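Local coordinates for protein phthiocerol synthesis polyketide synthase type I PpsC (Mycobacterium tuberculosis, PDB 7AHB) that probably selects an acyl extender unit and transfers it to the acyl carrier protein through its acyltransferase domain, for assembly of mycobacterial phthiocerol lipids, at residues Gly174-Leu179 with Val208-Pro213; Tyr193-Leu198 with Pro213-Glu218; Ser269-Asp274 with Met294-Arg299. One frame throughout, in Å; residues are numbered along the deposited sequence.

Interaction 1: Gly174-Leu179 with Val208-Pro213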
# COMPACT_ATOMS: atom_id res chain seq x y z
N GLY A 174 -13.77 -11.49 7.89
CA GLY A 174 -13.94 -10.74 6.66
C GLY A 174 -12.83 -11.08 5.69
O GLY A 174 -11.82 -11.69 6.05
N THR A 175 -13.04 -10.70 4.43
CA THR A 175 -12.00 -10.82 3.42
C THR A 175 -12.38 -9.87 2.29
O THR A 175 -13.34 -9.10 2.40
CB THR A 175 -11.83 -12.28 2.96
OG1 THR A 175 -10.64 -12.37 2.15
CG2 THR A 175 -13.03 -12.76 2.19
N MET A 176 -11.61 -9.91 1.21
CA MET A 176 -11.89 -9.07 0.06
C MET A 176 -11.66 -9.90 -1.19
O MET A 176 -11.08 -10.98 -1.14
CB MET A 176 -11.02 -7.82 0.03
CG MET A 176 -11.01 -7.06 1.32
SD MET A 176 -9.90 -5.57 1.18
CE MET A 176 -10.94 -4.47 0.46
N ALA A 177 -12.12 -9.37 -2.33
CA ALA A 177 -11.99 -10.08 -3.60
C ALA A 177 -11.77 -9.06 -4.71
O ALA A 177 -12.43 -8.02 -4.74
CB ALA A 177 -13.23 -10.91 -3.91
N LEU A 178 -10.86 -9.39 -5.62
CA LEU A 178 -10.61 -8.57 -6.80
C LEU A 178 -11.47 -9.09 -7.94
O LEU A 178 -11.44 -10.29 -8.24
CB LEU A 178 -9.13 -8.63 -7.18
CG LEU A 178 -8.68 -7.81 -8.40
CD1 LEU A 178 -8.74 -6.33 -8.16
CD2 LEU A 178 -7.24 -8.22 -8.77
N LEU A 179 -12.23 -8.20 -8.57
CA LEU A 179 -13.16 -8.57 -9.64
C LEU A 179 -12.80 -7.84 -10.92
O LEU A 179 -12.41 -6.67 -10.89
CB LEU A 179 -14.60 -8.24 -9.25
CG LEU A 179 -15.03 -8.38 -7.81
CD1 LEU A 179 -16.46 -7.86 -7.63
CD2 LEU A 179 -14.93 -9.83 -7.37
N VAL A 208 -12.36 -3.96 -6.13
CA VAL A 208 -12.24 -4.88 -5.00
C VAL A 208 -13.47 -4.70 -4.13
O VAL A 208 -13.86 -3.57 -3.82
CB VAL A 208 -10.96 -4.63 -4.18
CG1 VAL A 208 -10.92 -5.59 -2.99
CG2 VAL A 208 -9.73 -4.82 -5.05
N ILE A 209 -14.08 -5.82 -3.73
CA ILE A 209 -15.19 -5.84 -2.80
C ILE A 209 -14.70 -6.39 -1.47
O ILE A 209 -13.71 -7.14 -1.37
CB ILE A 209 -16.38 -6.67 -3.33
CG1 ILE A 209 -15.95 -8.10 -3.65
CG2 ILE A 209 -16.99 -5.99 -4.54
CD1 ILE A 209 -17.15 -9.05 -4.00
N SER A 210 -15.41 -6.02 -0.42
CA SER A 210 -14.98 -6.35 0.93
C SER A 210 -16.20 -6.74 1.74
O SER A 210 -17.26 -6.13 1.60
CB SER A 210 -14.24 -5.16 1.58
OG SER A 210 -13.90 -5.48 2.91
N GLY A 211 -16.05 -7.76 2.60
CA GLY A 211 -17.13 -8.15 3.46
C GLY A 211 -16.96 -9.56 4.02
O GLY A 211 -15.89 -10.16 3.96
N PRO A 212 -18.02 -10.09 4.60
CA PRO A 212 -17.95 -11.43 5.23
C PRO A 212 -17.52 -12.50 4.24
O PRO A 212 -17.96 -12.49 3.08
CB PRO A 212 -19.38 -11.67 5.73
CG PRO A 212 -20.00 -10.30 5.85
CD PRO A 212 -19.34 -9.44 4.77
N PRO A 213 -16.68 -13.45 4.67
CA PRO A 213 -16.04 -14.34 3.67
C PRO A 213 -17.01 -15.23 2.92
O PRO A 213 -16.76 -15.52 1.75
CB PRO A 213 -15.05 -15.16 4.52
CG PRO A 213 -15.54 -15.03 5.94
CD PRO A 213 -16.12 -13.63 6.02
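Two neighbouring antiparallel strands, 175-179 and 207-211, form the middle of the small subdomain's four-stranded sheet, with Thr175 facing Gly211 and Ala177 facing Ile209 as hydrogen-bonded pairs. Thr175 N donates to Gly211 O (2.9 Å), and Gly211 N returns a bond to Thr175 O at 3.0 Å, nearly straight at the hydrogen (170°). Ala177 N and Ile209 O repeat the exchange at 2.9 Å, answered by Ile209 N to Ala177 O. On the face of Thr175, Ala177 and Ile209, CG1 of Ile209 lies between its backbone N and carbonyl carbon (chi1 57°), which brings it to 3.9 Å from Ala177 CB; its CG2 meets Leu179 CD1 at 3.7 Å, the two side chains crossing at about a right angle. Ile216 of helix 213-225 covers this side. On the other face, with Met176, Val208 and Ser210, the Met176 chain bends at chi3 and sets CE 3.6 Å from both Val208 CG1 and Ser210 CB, while Ser210 OG bonds to Pro239 O. Thr175 CG2 rests on Pro213 CA (3.7 Å) where the helix begins. The sheet order, with two helices on one face, is that of the ferredoxin-like subdomain of acyltransferases.

Interaction 2: Tyr193-Leu198 with Pro213-Glu218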
# COMPACT_ATOMS: atom_id res chain seq x y z
N TYR A 193 -26.55 -6.91 -1.44
CA TYR A 193 -25.63 -7.44 -0.43
C TYR A 193 -25.25 -6.31 0.51
O TYR A 193 -24.16 -5.73 0.41
CB TYR A 193 -24.38 -8.04 -1.08
CG TYR A 193 -24.67 -9.30 -1.86
CD1 TYR A 193 -25.14 -9.25 -3.16
CD2 TYR A 193 -24.45 -10.55 -1.30
CE1 TYR A 193 -25.42 -10.41 -3.86
CE2 TYR A 193 -24.73 -11.73 -2.00
CZ TYR A 193 -25.21 -11.64 -3.29
OH TYR A 193 -25.49 -12.78 -4.01
N PRO A 194 -26.13 -5.97 1.46
CA PRO A 194 -25.87 -4.83 2.34
C PRO A 194 -24.60 -4.95 3.17
O PRO A 194 -24.06 -3.92 3.59
CB PRO A 194 -27.12 -4.78 3.23
CG PRO A 194 -27.71 -6.14 3.14
CD PRO A 194 -27.43 -6.61 1.74
N GLU A 195 -24.11 -6.16 3.44
CA GLU A 195 -22.91 -6.35 4.23
C GLU A 195 -21.64 -6.27 3.41
O GLU A 195 -20.55 -6.22 3.99
CB GLU A 195 -22.98 -7.71 4.95
CG GLU A 195 -24.16 -7.82 5.93
CD GLU A 195 -24.26 -9.16 6.59
OE1 GLU A 195 -23.23 -9.75 6.93
OE2 GLU A 195 -25.40 -9.64 6.77
N VAL A 196 -21.74 -6.26 2.09
CA VAL A 196 -20.58 -6.20 1.20
C VAL A 196 -20.46 -4.79 0.66
O VAL A 196 -21.47 -4.18 0.28
CB VAL A 196 -20.71 -7.21 0.05
CG1 VAL A 196 -19.57 -7.06 -0.93
CG2 VAL A 196 -20.78 -8.64 0.63
N SER A 197 -19.21 -4.27 0.60
CA SER A 197 -18.94 -2.93 0.12
C SER A 197 -18.01 -2.93 -1.09
O SER A 197 -17.26 -3.88 -1.32
CB SER A 197 -18.29 -2.07 1.23
OG SER A 197 -17.02 -2.60 1.57
N LEU A 198 -18.03 -1.83 -1.85
CA LEU A 198 -16.97 -1.54 -2.81
C LEU A 198 -15.77 -1.05 -2.00
O LEU A 198 -15.84 0.01 -1.38
CB LEU A 198 -17.43 -0.50 -3.82
CG LEU A 198 -16.50 -0.30 -5.02
CD1 LEU A 198 -17.27 0.25 -6.23
CD2 LEU A 198 -15.34 0.64 -4.66
N PRO A 213 -16.68 -13.45 4.67
CA PRO A 213 -16.04 -14.34 3.67
C PRO A 213 -17.01 -15.23 2.92
O PRO A 213 -16.76 -15.52 1.75
CB PRO A 213 -15.05 -15.16 4.52
CG PRO A 213 -15.54 -15.03 5.94
CD PRO A 213 -16.12 -13.63 6.02
N LEU A 214 -18.08 -15.71 3.57
CA LEU A 214 -19.05 -16.53 2.86
C LEU A 214 -19.70 -15.75 1.72
O LEU A 214 -20.00 -16.30 0.66
CB LEU A 214 -20.14 -17.03 3.82
CG LEU A 214 -19.73 -18.12 4.81
CD1 LEU A 214 -20.91 -18.61 5.66
CD2 LEU A 214 -19.09 -19.31 4.07
N LEU A 215 -19.94 -14.45 1.94
CA LEU A 215 -20.59 -13.62 0.93
C LEU A 215 -19.63 -13.21 -0.17
O LEU A 215 -20.02 -13.12 -1.34
CB LEU A 215 -21.22 -12.40 1.60
CG LEU A 215 -22.28 -12.71 2.65
CD1 LEU A 215 -22.69 -11.49 3.37
CD2 LEU A 215 -23.52 -13.38 1.99
N ILE A 216 -18.37 -12.94 0.17
CA ILE A 216 -17.36 -12.71 -0.85
C ILE A 216 -17.20 -13.96 -1.72
O ILE A 216 -17.11 -13.86 -2.94
CB ILE A 216 -16.03 -12.28 -0.20
CG1 ILE A 216 -16.21 -10.96 0.54
CG2 ILE A 216 -14.93 -12.19 -1.23
CD1 ILE A 216 -16.78 -9.83 -0.29
N ASP A 217 -17.17 -15.14 -1.10
CA ASP A 217 -17.07 -16.36 -1.89
C ASP A 217 -18.28 -16.51 -2.81
O ASP A 217 -18.14 -16.95 -3.96
CB ASP A 217 -16.96 -17.58 -0.98
CG ASP A 217 -15.58 -17.71 -0.36
OD1 ASP A 217 -14.69 -16.93 -0.73
OD2 ASP A 217 -15.40 -18.59 0.51
N GLU A 218 -19.47 -16.19 -2.31
CA GLU A 218 -20.66 -16.26 -3.16
C GLU A 218 -20.56 -15.30 -4.34
O GLU A 218 -20.97 -15.63 -5.46
CB GLU A 218 -21.91 -15.96 -2.31
CG GLU A 218 -23.15 -15.63 -3.08
CD GLU A 218 -24.36 -15.51 -2.18
OE1 GLU A 218 -24.26 -15.91 -1.01
OE2 GLU A 218 -25.44 -15.04 -2.66
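Leu215, Ile216 and Glu218, all in the first turns of helix 213-225, meet the type I beta turn Tyr193-Val196 that leads into edge strand 197-201 of the ferredoxin-like subdomain. The turn is closed by Val196 N bonding to Tyr193 O, and it presents Tyr193, Glu195 and Val196 to the helix. From Pro213 the helix runs in regular backbone bonds, and its first side chain to reach the turn is Leu215. The isobutyl group of Leu215 lies among three residues: its CB packs 3.9 Å from Val196 CG2, CD1 sits 4.0 Å from Glu195 OE1 and against the CB of the same glutamate, and CD2 comes up to the edge of the Tyr193 ring, near its plane. The Glu195 contact is made with an extended acid chain that passes the leucine obliquely, so a methyl group meets carbon and oxygen alike. One residue on, Ile216 has its CB directed away from the turn, but the chain bends back at chi2 and delivers CD1 to 4.0 Å from Val196 CG1; the same methyl also lies against Ile209 of strand 207-211, while CG2 turns to Ala177. Glu218, three residues after Leu215 and on the same side of the helix, follows, with Leu219 beside it touching both Tyr193 and Val196. CG of Glu218 is anti to its backbone N (chi1 164°) and the chain runs on extended, which carries the carboxylate out to the phenol. Ring and carboxylate planes stand 80° apart, with Glu218 CD in the plane of the ring at its edge, and Tyr193 OH donates a short 2.6 Å bond to Glu218 OE2, approaching it from 39° above the carboxylate plane.

Interaction 3: Ser269-Asp274 with Met294-Arg299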
# COMPACT_ATOMS: atom_id res chain seq x y z
N SER A 269 -4.05 11.51 -1.56
CA SER A 269 -4.71 10.60 -0.65
C SER A 269 -5.75 9.76 -1.39
O SER A 269 -6.51 10.27 -2.23
CB SER A 269 -5.38 11.37 0.48
OG SER A 269 -6.16 10.48 1.32
N THR A 270 -5.77 8.47 -1.11
CA THR A 270 -6.80 7.58 -1.65
C THR A 270 -7.98 7.45 -0.68
O THR A 270 -8.91 6.67 -0.93
CB THR A 270 -6.20 6.23 -1.97
OG1 THR A 270 -5.64 5.66 -0.77
CG2 THR A 270 -5.13 6.36 -3.07
N THR A 271 -7.96 8.22 0.41
CA THR A 271 -8.95 8.10 1.46
C THR A 271 -10.22 8.85 1.12
O THR A 271 -11.31 8.42 1.52
CB THR A 271 -8.37 8.61 2.78
OG1 THR A 271 -7.37 7.68 3.24
CG2 THR A 271 -9.46 8.77 3.83
N TYR A 272 -10.11 9.92 0.34
CA TYR A 272 -11.22 10.83 0.10
C TYR A 272 -11.55 10.88 -1.38
O TYR A 272 -10.66 10.73 -2.24
CB TYR A 272 -10.90 12.26 0.60
CG TYR A 272 -10.44 12.33 2.03
CD1 TYR A 272 -11.35 12.27 3.07
CD2 TYR A 272 -9.10 12.49 2.34
CE1 TYR A 272 -10.94 12.33 4.38
CE2 TYR A 272 -8.67 12.54 3.67
CZ TYR A 272 -9.59 12.46 4.67
OH TYR A 272 -9.18 12.52 5.98
N ALA A 273 -12.82 11.14 -1.69
CA ALA A 273 -13.22 11.27 -3.08
C ALA A 273 -12.44 12.38 -3.78
O ALA A 273 -12.10 12.25 -4.97
CB ALA A 273 -14.72 11.55 -3.17
N ASP A 274 -12.12 13.45 -3.06
CA ASP A 274 -11.40 14.58 -3.64
C ASP A 274 -9.88 14.41 -3.55
O ASP A 274 -9.14 15.36 -3.79
CB ASP A 274 -11.82 15.88 -2.96
CG ASP A 274 -11.28 16.04 -1.55
OD1 ASP A 274 -10.75 15.07 -0.99
OD2 ASP A 274 -11.41 17.16 -1.00
N MET A 294 -9.30 3.76 7.05
CA MET A 294 -9.56 2.32 7.12
C MET A 294 -11.00 1.96 6.77
O MET A 294 -11.28 0.79 6.47
CB MET A 294 -9.24 1.77 8.50
CG MET A 294 -10.18 2.22 9.59
SD MET A 294 -9.54 1.92 11.27
CE MET A 294 -9.47 0.15 11.34
N ARG A 295 -11.91 2.94 6.78
CA ARG A 295 -13.32 2.72 6.50
C ARG A 295 -13.71 3.09 5.09
O ARG A 295 -14.48 2.36 4.47
CB ARG A 295 -14.18 3.52 7.48
CG ARG A 295 -15.64 3.65 7.10
CD ARG A 295 -16.35 2.31 7.17
NE ARG A 295 -17.76 2.36 6.74
CZ ARG A 295 -18.18 2.16 5.49
NH1 ARG A 295 -17.32 1.90 4.50
NH2 ARG A 295 -19.47 2.22 5.22
N ASN A 296 -13.22 4.22 4.58
CA ASN A 296 -13.60 4.70 3.26
C ASN A 296 -13.08 3.78 2.17
O ASN A 296 -12.03 3.12 2.34
CB ASN A 296 -13.06 6.11 3.03
CG ASN A 296 -13.95 7.18 3.64
OD1 ASN A 296 -14.86 6.87 4.40
ND2 ASN A 296 -13.69 8.44 3.31
N PRO A 297 -13.77 3.72 1.02
CA PRO A 297 -13.22 3.02 -0.14
C PRO A 297 -11.94 3.70 -0.61
O PRO A 297 -11.75 4.90 -0.39
CB PRO A 297 -14.33 3.10 -1.18
CG PRO A 297 -15.10 4.31 -0.80
CD PRO A 297 -15.06 4.38 0.71
N VAL A 298 -11.07 2.91 -1.24
CA VAL A 298 -9.74 3.34 -1.63
C VAL A 298 -9.81 3.90 -3.04
O VAL A 298 -10.11 3.17 -3.98
CB VAL A 298 -8.73 2.19 -1.56
CG1 VAL A 298 -7.35 2.67 -2.06
CG2 VAL A 298 -8.63 1.61 -0.15
N ARG A 299 -9.54 5.19 -3.20
CA ARG A 299 -9.66 5.86 -4.51
C ARG A 299 -8.35 5.72 -5.30
O ARG A 299 -7.70 6.70 -5.68
CB ARG A 299 -10.03 7.32 -4.31
CG ARG A 299 -11.22 7.56 -3.44
CD ARG A 299 -12.51 7.66 -4.24
NE ARG A 299 -13.67 7.72 -3.37
CZ ARG A 299 -14.93 7.75 -3.79
NH1 ARG A 299 -15.20 7.78 -5.10
NH2 ARG A 299 -15.92 7.77 -2.90
O HOH W 1 -13.11 7.25 -0.38
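The guanidinium of Arg299 carries Ala273 CB over the centre of one face, 3.8 Å above its plane, and holds a water in plane at its edge. The Tyr272 ring likewise has Thr271 CG2 over the centre of one face, while its hydroxyl bonds to His289. The third flat group, the amide of Asn296, keeps Thr271 O in its own plane: ND2 donates to that carbonyl at 3.0 Å, although it arrives tilted 26° from the carbonyl plane. The water completes the grip. It accepts from Arg299 NE (3.1 Å) and donates to Thr271 O (2.9 Å) and Pro297 O (2.7 Å), so Thr271 O receives two donors. A bend at chi2 (-93°) lays the arginine chain along 272-273, with CG 3.4 Å from Tyr272 O. Nearby, Arg299 N gives Thr270 O a nearly straight bond (2.8 Å, 174°) on a carbonyl lone pair. Thr270 and Val298 lie side by side, pointing the same way, next to the probable nucleophile elbow (GxSxG): Thr270 OG1 bonds to Gly136 O and Val298 touches Ser138, its likely nucleophile. Asn296 O accepts from ND1 of His240, consistent with the way a backbone carbonyl positions the active-site histidine in related acyltransferases. Residues 269-274 leave edge strand 267-269 of the parallel sheet through an ST turn at Ser269, and 294-299 joins helix 287-295 to helix 300-308, with Val298 bonded through its backbone to Gly199 and Tyr201 of strand 197-201.

Interactions 1 and 2 belong to the same ferredoxin-like subdomain, share Pro213 and touch directly, for example where Ala177 CB packs on Ile216 CG2. Interaction 1 is the buried middle of the sheet, ruled by backbone ladders and aliphatic contacts; interaction 2 lies farther out, where a turn meets a helix and apolar packing gives way to a phenol-carboxylate bond near the surface. Interaction 3, partly buried and with its centre about 17 Å from that of interaction 1, joins loops beside the parallel sheet through carbonyls, an amide, a guanidinium and a water. Leu198 O of interaction 2 packs on Pro297 CB of interaction 3, where the subdomains meet.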